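Local coordinates for Mlr3007 protein (Mesorhizobium loti, PDB 3QQM) that probably transfers the amino group between leucine, isoleucine or valine and 2-oxoglutarate, using pyridoxal 5'-phosphate as its cofactor, at residues L166-L171 and V179-L184. Numbering follows the deposited sequence.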
ATOM      1  N   LEU A 166     -12.664   3.183  11.954  1.00 17.71           N
ATOM      2  CA  LEU A 166     -12.231   3.196  10.565  1.00 17.06           C
ATOM      3  C   LEU A 166     -12.497   1.808   9.931  1.00 16.48           C
ATOM      4  O   LEU A 166     -11.736   0.865  10.117  1.00 16.31           O
ATOM      5  CB  LEU A 166     -10.754   3.599  10.478  1.00 16.69           C
ATOM      6  CG  LEU A 166     -10.465   5.058  10.975  1.00 17.72           C
ATOM      7  CD1 LEU A 166      -8.960   5.284  11.204  1.00 17.64           C
ATOM      8  CD2 LEU A 166     -11.034   6.142  10.058  1.00 15.91           C
ATOM      9  N   ALA A 167     -13.619   1.693   9.234  1.00 16.37           N
ATOM     10  CA  ALA A 167     -14.025   0.444   8.587  1.00 15.89           C
ATOM     11  C   ALA A 167     -13.183   0.297   7.348  1.00 14.98           C
ATOM     12  O   ALA A 167     -13.162   1.189   6.523  1.00 15.40           O
ATOM     13  CB  ALA A 167     -15.536   0.469   8.242  1.00 15.73           C
ATOM     14  N   THR A 168     -12.451  -0.805   7.257  1.00 14.39           N
ATOM     15  CA  THR A 168     -11.556  -1.075   6.140  1.00 13.87           C
ATOM     16  C   THR A 168     -11.914  -2.443   5.554  1.00 14.02           C
ATOM     17  O   THR A 168     -12.251  -3.364   6.313  1.00 13.58           O
ATOM     18  CB  THR A 168     -10.085  -1.052   6.619  1.00 13.94           C
ATOM     19  OG1 THR A 168      -9.214  -0.971   5.496  1.00 13.54           O
ATOM     20  CG2 THR A 168      -9.736  -2.296   7.475  1.00 12.52           C
ATOM     21  N   PRO A 169     -11.863  -2.587   4.211  1.00 14.29           N
ATOM     22  CA  PRO A 169     -12.246  -3.846   3.612  1.00 14.75           C
ATOM     23  C   PRO A 169     -11.542  -5.091   4.197  1.00 15.15           C
ATOM     24  O   PRO A 169     -10.323  -5.098   4.403  1.00 15.06           O
ATOM     25  CB  PRO A 169     -11.890  -3.640   2.149  1.00 14.54           C
ATOM     26  CG  PRO A 169     -12.094  -2.227   1.929  1.00 14.19           C
ATOM     27  CD  PRO A 169     -11.578  -1.586   3.168  1.00 14.43           C
ATOM     28  N   ARG A 170     -12.344  -6.125   4.436  1.00 15.88           N
ATOM     29  CA  ARG A 170     -11.876  -7.397   4.973  1.00 16.45           C
ATOM     30  C   ARG A 170     -10.955  -8.011   3.955  1.00 16.05           C
ATOM     31  O   ARG A 170     -11.213  -7.956   2.768  1.00 15.58           O
ATOM     32  CB  ARG A 170     -13.067  -8.310   5.280  1.00 17.01           C
ATOM     33  CG  ARG A 170     -12.774  -9.384   6.268  1.00 18.91           C
ATOM     34  CD  ARG A 170     -14.044 -10.072   6.767  1.00 20.87           C
ATOM     35  NE  ARG A 170     -14.592 -10.999   5.789  1.00 22.37           N
ATOM     36  CZ  ARG A 170     -15.738 -11.660   5.940  1.00 24.13           C
ATOM     37  NH1 ARG A 170     -16.519 -11.440   6.991  1.00 24.33           N
ATOM     38  NH2 ARG A 170     -16.125 -12.512   5.006  1.00 24.58           N
ATOM     39  N   LEU A 171      -9.891  -8.630   4.440  1.00 16.33           N
ATOM     40  CA  LEU A 171      -8.854  -9.189   3.598  1.00 16.27           C
ATOM     41  C   LEU A 171      -9.349 -10.183   2.513  1.00 16.69           C
ATOM     42  O   LEU A 171      -8.852 -10.143   1.368  1.00 16.41           O
ATOM     43  CB  LEU A 171      -7.793  -9.848   4.468  1.00 16.41           C
ATOM     44  CG  LEU A 171      -6.469 -10.092   3.759  1.00 17.17           C
ATOM     45  CD1 LEU A 171      -5.880  -8.741   3.271  1.00 16.25           C
ATOM     46  CD2 LEU A 171      -5.502 -10.839   4.707  1.00 18.23           C
ATOM     47  N   VAL A 179       0.589  -2.334   5.712  1.00 12.30           N
ATOM     48  CA  VAL A 179       1.279  -2.136   6.964  1.00 12.22           C
ATOM     49  C   VAL A 179       0.609  -1.035   7.824  1.00 12.15           C
ATOM     50  O   VAL A 179       0.500  -1.186   9.018  1.00 12.05           O
ATOM     51  CB  VAL A 179       2.764  -1.850   6.686  1.00 12.55           C
ATOM     52  CG1 VAL A 179       3.456  -1.131   7.867  1.00 12.60           C
ATOM     53  CG2 VAL A 179       3.475  -3.174   6.287  1.00 11.63           C
ATOM     54  N   LEU A 180       0.203   0.074   7.232  1.00 11.87           N
ATOM     55  CA  LEU A 180      -0.517   1.070   8.013  1.00 12.24           C
ATOM     56  C   LEU A 180      -1.810   0.375   8.454  1.00 12.12           C
ATOM     57  O   LEU A 180      -2.168   0.395   9.618  1.00 12.00           O
ATOM     58  CB  LEU A 180      -0.835   2.314   7.194  1.00 12.02           C
ATOM     59  CG  LEU A 180      -1.756   3.326   7.890  1.00 13.04           C
ATOM     60  CD1 LEU A 180      -1.072   3.950   9.133  1.00 13.17           C
ATOM     61  CD2 LEU A 180      -2.248   4.432   6.964  1.00 12.74           C
ATOM     62  N   ARG A 181      -2.463  -0.289   7.508  1.00 12.16           N
ATOM     63  CA  ARG A 181      -3.716  -1.005   7.756  1.00 12.92           C
ATOM     64  C   ARG A 181      -3.564  -1.923   8.932  1.00 13.40           C
ATOM     65  O   ARG A 181      -4.384  -1.913   9.832  1.00 14.16           O
ATOM     66  CB  ARG A 181      -4.108  -1.829   6.536  1.00 12.93           C
ATOM     67  CG  ARG A 181      -5.363  -2.676   6.692  1.00 13.21           C
ATOM     68  CD  ARG A 181      -5.551  -3.526   5.435  1.00 13.69           C
ATOM     69  NE  ARG A 181      -6.746  -4.370   5.473  1.00 12.93           N
ATOM     70  CZ  ARG A 181      -6.806  -5.568   6.023  1.00 12.87           C
ATOM     71  NH1 ARG A 181      -5.736  -6.101   6.612  1.00 12.91           N
ATOM     72  NH2 ARG A 181      -7.957  -6.241   5.989  1.00 13.64           N
ATOM     73  N   ALA A 182      -2.503  -2.718   8.928  1.00 13.53           N
ATOM     74  CA  ALA A 182      -2.253  -3.635  10.015  1.00 13.78           C
ATOM     75  C   ALA A 182      -2.083  -2.893  11.344  1.00 14.41           C
ATOM     76  O   ALA A 182      -2.567  -3.338  12.380  1.00 15.00           O
ATOM     77  CB  ALA A 182      -1.007  -4.455   9.719  1.00 13.51           C
ATOM     78  N   GLU A 183      -1.360  -1.783  11.342  1.00 14.78           N
ATOM     79  CA  GLU A 183      -1.153  -1.079  12.595  1.00 15.80           C
ATOM     80  C   GLU A 183      -2.478  -0.544  13.152  1.00 15.89           C
ATOM     81  O   GLU A 183      -2.707  -0.599  14.355  1.00 16.07           O
ATOM     82  CB  GLU A 183      -0.157   0.065  12.437  1.00 16.35           C
ATOM     83  CG  GLU A 183       0.333   0.688  13.782  1.00 18.27           C
ATOM     84  CD  GLU A 183       1.371   1.790  13.570  1.00 21.41           C
ATOM     85  OE1 GLU A 183       1.034   2.830  12.965  1.00 22.44           O
ATOM     86  OE2 GLU A 183       2.525   1.636  14.056  1.00 24.17           O
ATOM     87  N   LEU A 184      -3.324  -0.014  12.276  1.00 15.69           N
ATOM     88  CA  LEU A 184      -4.592   0.537  12.697  1.00 16.33           C
ATOM     89  C   LEU A 184      -5.521  -0.562  13.204  1.00 16.65           C
ATOM     90  O   LEU A 184      -6.317  -0.326  14.114  1.00 17.25           O
ATOM     91  CB  LEU A 184      -5.260   1.314  11.560  1.00 16.29           C
ATOM     92  CG  LEU A 184      -4.562   2.558  11.012  1.00 16.35           C
ATOM     93  CD1 LEU A 184      -5.331   3.048   9.797  1.00 16.42           C
ATOM     94  CD2 LEU A 184      -4.428   3.670  12.062  1.00 16.82           C
TER
HETATM   95  O   HOH W   1      -8.733  -3.080   3.948  1.00  8.17           O
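Strand 166-169 and helix 179-184 run roughly antiparallel, at 133°, with axes 10.7 Å apart at closest approach; Thr168 faces Arg181 and Leu166 faces Leu184. Arg181 spans most of that gap. Its CG lies anti to the backbone N (chi1 177°) and the chain stays extended as far as NE, which delivers the guanidinium to the end of the strand. There Arg181 NH2 donates to Pro169 O at 3.1 Å, a nearly straight bond (172°) lying close to both the guanidinium plane and the carbonyl plane. Arg181 NE uses the same edge, donating to a water at 2.8 Å that in turn donates to Pro169 O and to Thr168 OG1. Pro169 O thus accepts two hydrogen bonds, one from Arg181 NH2 and one from the water, while Thr168 OG1 is also hydrogen-bonded to the backbone oxygen of Val157. Leu171 lays CD1 over one guanidinium face, offset toward its rim, and Thr168 CG2 sits obliquely 4.2 Å from Arg181 NE. Farther back, Leu166 CD1 and Leu184 CD1 meet loosely at 4.5 Å, with Phe158 against both leucines. A lysine in place of Arg181 would probably fail to hold Pro169 O, the water and Glu192 at once with its single terminal nitrogen, leaving at least one without its mate. The contact ties the first strand of a beta-alpha-beta unit to its helix, whose first-turn amides, Val179 N and more weakly Leu180 N, bind the phosphate of the pyridoxal-lysine adduct at position 118. Glu192, on the unit's second strand, salt-bridges Arg181 NH2 and accepts from Leu171 N, so the buried guanidinium charge is probably offset and its rotation fixed from both strands.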